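Local coordinates for protein alpha-rhamnosidase (Dictyoglomus thermophilum, PDB 6I60) that probably hydrolyses terminal non-reducing alpha-L-rhamnose residues in alpha-L-rhamnosides, at residues L35-T40 against K49-S54; T40-G45 against V131-E136. All coordinates share one frame; numbering follows the deposited sequence.

In the fold
Both contacts lie in the N-terminal immunoglobulin-like domain, their centres about 8 Å apart, and their segments alternate along the chain: 35-40, 40-45, 49-54, then 131-136. Contact 1 joins strand 35-37 to strand 52-56 in an antiparallel three-stranded sheet. Contact 2 joins strand 44-46 to strand 133-137 at an edge of a mixed five-stranded sheet. The chain passes from one sheet to the other through Thr40, which the contacts share, so together they tie the start of the domain into both sheets. Between the sheets, the rings of Phe53 and Phe135 meet edge-to-face and Cys37 packs on Phe135 and Pro43. Contact 1 also faces helix 524-535 of the six-hairpin glycosidase domain, and contact 2 faces strand 226-233.

Contact 1. Residues L35-T40 against K49-S54; sequences LKCEFT and KNPIFS
The carboxylate of Glu38 reaches across to the backbone of Ile52, whose N donates to Glu38 OE2 at 2.9 Å, while Glu38 N donates back to Ile52 O at 2.8 Å. The side chain bends at chi2 (-59°) to bring the acid round to this N-H. Its other oxygen, OE1, forms a salt bridge with Arg528; with both oxygens engaged, rotation of the carboxylate is probably limited. Two residues back along the strand, at the hydrogen-bonded pair Lys36-Ser54, Lys36 O accepts twice, from Ser54 N at 2.9 Å and from Ser54 OG at 3.2 Å, the hydroxyl coming from above the carbonyl plane; Lys36 N closes the pair on Ser54 O at 3.0 Å. The Pro51 ring crosses the Glu38 side chain at about a right angle, and Pro51 CB also meets Cys37 SG at 3.9 Å. That sulfur stands 4.5 Å from the centroid of the Phe53 ring, an oblique sulfur-aromatic contact. Ile52 CG2 touches Phe39 CZ at 3.8 Å beside helix 524-535. Phe53 also meets Trp115 edge-to-face. Strand 35-37 thus pairs antiparallel with the next but one, 52-56, consistent with the A-B pairing of an immunoglobulin-like sandwich.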
ATOM      1  N   LEU A  35       1.133 -20.484  -7.511  1.00 46.84           N
ATOM      2  CA  LEU A  35       1.096 -20.888  -6.112  1.00 54.92           C
ATOM      3  C   LEU A  35       1.909 -19.905  -5.278  1.00 57.38           C
ATOM      4  O   LEU A  35       3.095 -19.682  -5.547  1.00 57.70           O
ATOM      5  CB  LEU A  35       1.625 -22.312  -5.956  1.00 50.70           C
ATOM      6  CG  LEU A  35       0.597 -23.419  -6.192  1.00 52.80           C
ATOM      7  CD1 LEU A  35       0.449 -23.709  -7.678  1.00 54.73           C
ATOM      8  CD2 LEU A  35       0.999 -24.673  -5.440  1.00 46.41           C
ATOM      9  N   LYS A  36       1.273 -19.321  -4.266  1.00 50.04           N
ATOM     10  CA  LYS A  36       1.893 -18.299  -3.437  1.00 52.12           C
ATOM     11  C   LYS A  36       1.902 -18.751  -1.985  1.00 54.11           C
ATOM     12  O   LYS A  36       0.887 -19.231  -1.470  1.00 54.71           O
ATOM     13  CB  LYS A  36       1.152 -16.963  -3.569  1.00 52.32           C
ATOM     14  CG  LYS A  36       0.933 -16.511  -5.004  1.00 59.20           C
ATOM     15  CD  LYS A  36       1.225 -15.028  -5.175  1.00 55.93           C
ATOM     16  CE  LYS A  36       0.378 -14.426  -6.286  1.00 63.55           C
ATOM     17  NZ  LYS A  36      -0.914 -13.887  -5.771  1.00 62.13           N
ATOM     18  N   CYS A  37       3.052 -18.604  -1.337  1.00 51.95           N
ATOM     19  CA  CYS A  37       3.175 -18.745   0.106  1.00 48.34           C
ATOM     20  C   CYS A  37       3.416 -17.365   0.696  1.00 47.83           C
ATOM     21  O   CYS A  37       4.312 -16.644   0.245  1.00 51.44           O
ATOM     22  CB  CYS A  37       4.314 -19.694   0.479  1.00 54.50           C
ATOM     23  SG  CYS A  37       4.637 -19.783   2.252  1.00 54.10           S
ATOM     24  N   GLU A  38       2.609 -16.997   1.691  1.00 49.30           N
ATOM     25  CA  GLU A  38       2.594 -15.635   2.225  1.00 53.23           C
ATOM     26  C   GLU A  38       2.298 -14.613   1.129  1.00 51.91           C
ATOM     27  O   GLU A  38       2.810 -13.491   1.157  1.00 53.30           O
ATOM     28  CB  GLU A  38       3.906 -15.295   2.940  1.00 50.49           C
ATOM     29  CG  GLU A  38       4.040 -15.914   4.322  1.00 55.68           C
ATOM     30  CD  GLU A  38       2.928 -15.484   5.259  1.00 58.91           C
ATOM     31  OE1 GLU A  38       3.086 -14.444   5.935  1.00 56.70           O
ATOM     32  OE2 GLU A  38       1.895 -16.186   5.316  1.00 58.71           O
ATOM     33  N   PHE A  39       1.475 -15.008   0.154  1.00 49.62           N
ATOM     34  CA  PHE A  39       1.085 -14.146  -0.963  1.00 51.45           C
ATOM     35  C   PHE A  39       2.303 -13.674  -1.754  1.00 51.54           C
ATOM     36  O   PHE A  39       2.369 -12.529  -2.207  1.00 56.08           O
ATOM     37  CB  PHE A  39       0.252 -12.957  -0.480  1.00 39.59           C
ATOM     38  CG  PHE A  39      -0.974 -13.356   0.285  1.00 44.54           C
ATOM     39  CD1 PHE A  39      -2.129 -13.732  -0.381  1.00 34.73           C
ATOM     40  CD2 PHE A  39      -0.969 -13.366   1.671  1.00 48.79           C
ATOM     41  CE1 PHE A  39      -3.258 -14.102   0.319  1.00 38.07           C
ATOM     42  CE2 PHE A  39      -2.096 -13.738   2.379  1.00 43.77           C
ATOM     43  CZ  PHE A  39      -3.241 -14.108   1.702  1.00 44.92           C
ATOM     44  N   THR A  40       3.275 -14.568  -1.928  1.00 45.10           N
ATOM     45  CA  THR A  40       4.482 -14.259  -2.678  1.00 53.08           C
ATOM     46  C   THR A  40       4.984 -15.527  -3.350  1.00 55.57           C
ATOM     47  O   THR A  40       4.958 -16.606  -2.750  1.00 47.66           O
ATOM     48  CB  THR A  40       5.574 -13.674  -1.775  1.00 53.78           C
ATOM     49  OG1 THR A  40       5.019 -12.627  -0.971  1.00 58.37           O
ATOM     50  CG2 THR A  40       6.721 -13.117  -2.613  1.00 44.56           C
ATOM     51  N   LYS A  49       4.961 -19.165  11.718  1.00 61.61           N
ATOM     52  CA  LYS A  49       4.937 -20.605  11.953  1.00 62.30           C
ATOM     53  C   LYS A  49       3.828 -21.280  11.158  1.00 58.53           C
ATOM     54  O   LYS A  49       3.958 -22.450  10.780  1.00 59.36           O
ATOM     55  CB  LYS A  49       4.776 -20.896  13.445  1.00 57.24           C
ATOM     56  CG  LYS A  49       5.870 -20.297  14.313  1.00 67.29           C
ATOM     57  CD  LYS A  49       6.999 -21.288  14.547  1.00 69.29           C
ATOM     58  CE  LYS A  49       8.113 -20.671  15.380  1.00 76.16           C
ATOM     59  NZ  LYS A  49       7.691 -20.412  16.787  1.00 80.00           N
ATOM     60  N   ASN A  50       2.734 -20.563  10.891  1.00 57.94           N
ATOM     61  CA  ASN A  50       1.624 -21.059  10.082  1.00 66.23           C
ATOM     62  C   ASN A  50       1.409 -20.093   8.922  1.00 62.05           C
ATOM     63  O   ASN A  50       0.505 -19.245   8.967  1.00 66.30           O
ATOM     64  CB  ASN A  50       0.354 -21.212  10.916  1.00 69.56           C
ATOM     65  CG  ASN A  50       0.564 -22.076  12.141  1.00 62.66           C
ATOM     66  OD1 ASN A  50       1.235 -21.676  13.092  1.00 60.31           O
ATOM     67  ND2 ASN A  50      -0.010 -23.273  12.123  1.00 63.65           N
ATOM     68  N   PRO A  51       2.218 -20.188   7.868  1.00 64.33           N
ATOM     69  CA  PRO A  51       2.051 -19.286   6.722  1.00 65.64           C
ATOM     70  C   PRO A  51       0.763 -19.576   5.964  1.00 58.01           C
ATOM     71  O   PRO A  51       0.069 -20.569   6.193  1.00 56.18           O
ATOM     72  CB  PRO A  51       3.286 -19.570   5.859  1.00 63.22           C
ATOM     73  CG  PRO A  51       3.707 -20.949   6.245  1.00 62.42           C
ATOM     74  CD  PRO A  51       3.372 -21.090   7.701  1.00 59.73           C
ATOM     75  N   ILE A  52       0.450 -18.678   5.033  1.00 56.78           N
ATOM     76  CA  ILE A  52      -0.763 -18.757   4.228  1.00 61.29           C
ATOM     77  C   ILE A  52      -0.400 -19.258   2.836  1.00 57.01           C
ATOM     78  O   ILE A  52       0.536 -18.746   2.206  1.00 52.74           O
ATOM     79  CB  ILE A  52      -1.470 -17.391   4.156  1.00 56.62           C
ATOM     80  CG1 ILE A  52      -1.796 -16.880   5.562  1.00 50.38           C
ATOM     81  CG2 ILE A  52      -2.727 -17.486   3.308  1.00 52.35           C
ATOM     82  CD1 ILE A  52      -2.946 -17.605   6.231  1.00 53.91           C
ATOM     83  N   PHE A  53      -1.136 -20.256   2.356  1.00 52.14           N
ATOM     84  CA  PHE A  53      -0.945 -20.820   1.026  1.00 55.61           C
ATOM     85  C   PHE A  53      -2.129 -20.457   0.139  1.00 54.75           C
ATOM     86  O   PHE A  53      -3.272 -20.399   0.605  1.00 47.97           O
ATOM     87  CB  PHE A  53      -0.788 -22.343   1.087  1.00 61.70           C
ATOM     88  CG  PHE A  53       0.485 -22.798   1.746  1.00 60.58           C
ATOM     89  CD1 PHE A  53       1.651 -22.936   1.010  1.00 58.47           C
ATOM     90  CD2 PHE A  53       0.515 -23.087   3.100  1.00 61.95           C
ATOM     91  CE1 PHE A  53       2.824 -23.354   1.612  1.00 57.87           C
ATOM     92  CE2 PHE A  53       1.684 -23.504   3.709  1.00 62.88           C
ATOM     93  CZ  PHE A  53       2.839 -23.638   2.964  1.00 65.09           C
ATOM     94  N   SER A  54      -1.852 -20.217  -1.141  1.00 53.19           N
ATOM     95  CA  SER A  54      -2.889 -19.825  -2.083  1.00 51.69           C
ATOM     96  C   SER A  54      -2.517 -20.315  -3.473  1.00 49.81           C
ATOM     97  O   SER A  54      -1.355 -20.620  -3.756  1.00 43.85           O
ATOM     98  CB  SER A  54      -3.101 -18.305  -2.085  1.00 49.83           C
ATOM     99  OG  SER A  54      -1.870 -17.620  -1.927  1.00 48.23           O
TER

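Contact 2. Residues T40-G45 against V131-E136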
ATOM      1  N   THR A  40       3.275 -14.568  -1.928  1.00 45.10           N
ATOM      2  CA  THR A  40       4.482 -14.259  -2.678  1.00 53.08           C
ATOM      3  C   THR A  40       4.984 -15.527  -3.350  1.00 55.57           C
ATOM      4  O   THR A  40       4.958 -16.606  -2.750  1.00 47.66           O
ATOM      5  CB  THR A  40       5.574 -13.674  -1.775  1.00 53.78           C
ATOM      6  OG1 THR A  40       5.019 -12.627  -0.971  1.00 58.37           O
ATOM      7  CG2 THR A  40       6.721 -13.117  -2.613  1.00 44.56           C
ATOM      8  N   THR A  41       5.437 -15.390  -4.594  1.00 51.32           N
ATOM      9  CA  THR A  41       5.990 -16.519  -5.332  1.00 49.74           C
ATOM     10  C   THR A  41       7.360 -16.864  -4.764  1.00 52.41           C
ATOM     11  O   THR A  41       8.300 -16.068  -4.865  1.00 52.73           O
ATOM     12  CB  THR A  41       6.079 -16.192  -6.820  1.00 57.98           C
ATOM     13  OG1 THR A  41       4.764 -16.186  -7.389  1.00 66.91           O
ATOM     14  CG2 THR A  41       6.932 -17.227  -7.546  1.00 47.68           C
ATOM     15  N   ASN A  42       7.468 -18.049  -4.158  1.00 58.32           N
ATOM     16  CA  ASN A  42       8.699 -18.565  -3.572  1.00 53.56           C
ATOM     17  C   ASN A  42       9.289 -17.569  -2.581  1.00 51.96           C
ATOM     18  O   ASN A  42      10.306 -16.929  -2.874  1.00 57.48           O
ATOM     19  CB  ASN A  42       9.718 -18.895  -4.665  1.00 55.78           C
ATOM     20  CG  ASN A  42       9.308 -20.095  -5.493  1.00 56.03           C
ATOM     21  OD1 ASN A  42       8.737 -21.055  -4.975  1.00 54.38           O
ATOM     22  ND2 ASN A  42       9.595 -20.045  -6.789  1.00 60.38           N
ATOM     23  N   PRO A  43       8.687 -17.413  -1.407  1.00 49.44           N
ATOM     24  CA  PRO A  43       9.195 -16.436  -0.442  1.00 49.96           C
ATOM     25  C   PRO A  43      10.456 -16.923   0.253  1.00 52.50           C
ATOM     26  O   PRO A  43      10.635 -18.114   0.515  1.00 61.22           O
ATOM     27  CB  PRO A  43       8.038 -16.297   0.554  1.00 53.94           C
ATOM     28  CG  PRO A  43       7.362 -17.622   0.510  1.00 56.64           C
ATOM     29  CD  PRO A  43       7.505 -18.134  -0.902  1.00 51.11           C
ATOM     30  N   LEU A  44      11.337 -15.970   0.549  1.00 52.58           N
ATOM     31  CA  LEU A  44      12.595 -16.235   1.240  1.00 53.24           C
ATOM     32  C   LEU A  44      12.568 -15.503   2.576  1.00 52.39           C
ATOM     33  O   LEU A  44      12.697 -14.276   2.618  1.00 60.82           O
ATOM     34  CB  LEU A  44      13.790 -15.795   0.393  1.00 55.30           C
ATOM     35  CG  LEU A  44      15.152 -15.699   1.086  1.00 60.13           C
ATOM     36  CD1 LEU A  44      15.570 -17.047   1.645  1.00 48.46           C
ATOM     37  CD2 LEU A  44      16.207 -15.164   0.128  1.00 62.74           C
ATOM     38  N   GLY A  45      12.394 -16.253   3.661  1.00 56.91           N
ATOM     39  CA  GLY A  45      12.399 -15.671   4.989  1.00 58.20           C
ATOM     40  C   GLY A  45      11.067 -15.735   5.705  1.00 58.45           C
ATOM     41  O   GLY A  45      10.701 -14.807   6.432  1.00 54.70           O
ATOM     42  N   VAL A 131       3.235 -27.722 -10.071  1.00 60.53           N
ATOM     43  CA  VAL A 131       4.690 -27.685 -10.093  1.00 55.40           C
ATOM     44  C   VAL A 131       5.203 -27.405  -8.688  1.00 61.61           C
ATOM     45  O   VAL A 131       4.651 -26.569  -7.959  1.00 65.37           O
ATOM     46  CB  VAL A 131       5.183 -26.635 -11.103  1.00 50.97           C
ATOM     47  CG1 VAL A 131       6.606 -26.202 -10.786  1.00 53.59           C
ATOM     48  CG2 VAL A 131       5.094 -27.185 -12.520  1.00 59.31           C
ATOM     49  N   VAL A 132       6.253 -28.127  -8.289  1.00 65.30           N
ATOM     50  CA  VAL A 132       6.786 -28.010  -6.936  1.00 63.18           C
ATOM     51  C   VAL A 132       7.228 -26.576  -6.683  1.00 57.60           C
ATOM     52  O   VAL A 132       8.095 -26.042  -7.386  1.00 60.89           O
ATOM     53  CB  VAL A 132       7.940 -28.996  -6.728  1.00 53.76           C
ATOM     54  CG1 VAL A 132       8.647 -28.720  -5.410  1.00 51.60           C
ATOM     55  CG2 VAL A 132       7.425 -30.426  -6.778  1.00 57.97           C
ATOM     56  N   ASN A 133       6.626 -25.943  -5.681  1.00 54.90           N
ATOM     57  CA  ASN A 133       7.017 -24.614  -5.246  1.00 56.97           C
ATOM     58  C   ASN A 133       7.897 -24.725  -4.003  1.00 63.36           C
ATOM     59  O   ASN A 133       8.225 -25.818  -3.535  1.00 65.75           O
ATOM     60  CB  ASN A 133       5.782 -23.748  -4.990  1.00 56.70           C
ATOM     61  CG  ASN A 133       5.385 -22.931  -6.205  1.00 60.46           C
ATOM     62  OD1 ASN A 133       4.987 -23.480  -7.234  1.00 47.52           O
ATOM     63  ND2 ASN A 133       5.496 -21.611  -6.093  1.00 58.89           N
ATOM     64  N   THR A 134       8.284 -23.575  -3.457  1.00 63.91           N
ATOM     65  CA  THR A 134       9.281 -23.550  -2.398  1.00 58.60           C
ATOM     66  C   THR A 134       9.045 -22.345  -1.501  1.00 60.65           C
ATOM     67  O   THR A 134       8.731 -21.256  -1.988  1.00 64.53           O
ATOM     68  CB  THR A 134      10.698 -23.506  -2.992  1.00 54.59           C
ATOM     69  OG1 THR A 134      11.067 -24.816  -3.445  1.00 58.86           O
ATOM     70  CG2 THR A 134      11.718 -23.020  -1.972  1.00 63.77           C
ATOM     71  N   PHE A 135       9.179 -22.551  -0.192  1.00 60.39           N
ATOM     72  CA  PHE A 135       9.249 -21.446   0.754  1.00 62.35           C
ATOM     73  C   PHE A 135      10.333 -21.751   1.775  1.00 61.54           C
ATOM     74  O   PHE A 135      10.401 -22.869   2.295  1.00 62.15           O
ATOM     75  CB  PHE A 135       7.897 -21.194   1.442  1.00 59.92           C
ATOM     76  CG  PHE A 135       7.400 -22.345   2.273  1.00 58.67           C
ATOM     77  CD1 PHE A 135       6.709 -23.393   1.689  1.00 52.80           C
ATOM     78  CD2 PHE A 135       7.599 -22.362   3.646  1.00 64.19           C
ATOM     79  CE1 PHE A 135       6.241 -24.444   2.453  1.00 55.98           C
ATOM     80  CE2 PHE A 135       7.134 -23.411   4.416  1.00 58.12           C
ATOM     81  CZ  PHE A 135       6.454 -24.452   3.819  1.00 61.26           C
ATOM     82  N   GLU A 136      11.191 -20.770   2.037  1.00 63.16           N
ATOM     83  CA  GLU A 136      12.309 -20.920   2.960  1.00 61.62           C
ATOM     84  C   GLU A 136      12.039 -20.126   4.230  1.00 62.52           C
ATOM     85  O   GLU A 136      11.642 -18.957   4.165  1.00 58.82           O
ATOM     86  CB  GLU A 136      13.619 -20.451   2.321  1.00 62.88           C
ATOM     87  CG  GLU A 136      14.781 -20.363   3.301  1.00 63.27           C
ATOM     88  CD  GLU A 136      16.130 -20.289   2.611  1.00 64.99           C
ATOM     89  OE1 GLU A 136      16.174 -20.411   1.369  1.00 58.72           O
ATOM     90  OE2 GLU A 136      17.147 -20.102   3.312  1.00 69.94           O
TER
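Glu136 O accepts from Gly45 N at 2.9 Å, and Glu136 N donates to Pro43 O at 3.1 Å in a nearly straight bond. One residue thus binds the backbone on both flanks of Leu44, as parallel pairing requires. Further back, where regular pairing has not yet begun, the Asn42 side chain stands in: its OD1 takes Thr134 N at 3.0 Å, with a bent N-H...O angle of 131° although the nitrogen lies nearly along the amide C=O. Asn42 CG is anti to the carbonyl carbon (chi1 -70°), which brings the end of the side chain close to Thr134. The Asn133 side chain crosses that of Asn42 at about a right angle, their amide planes 38° apart. Leu44 and Glu136 run side by side in the same direction. Leu44 CD1 lies alongside the Glu136 chain, 3.8 Å from Glu136 CG, and up to its carboxylate, which forms two salt bridges, OE1 with Arg193 and OE2 with Arg191. With an alanine in place of Glu136, both arginines would probably lose their carboxylate partner and Leu44 CD1 the chain it lies along. On the other face of the strand, Pro43 CG packs on Phe135 CB at 3.7 Å, and the Phe135 ring leads away to Tyr113 and Phe53. Strand 44-46, parallel to the last strand, 133-137, after the break at Thr40-Pro43, is consistent with A' beside G in an immunoglobulin-like fold.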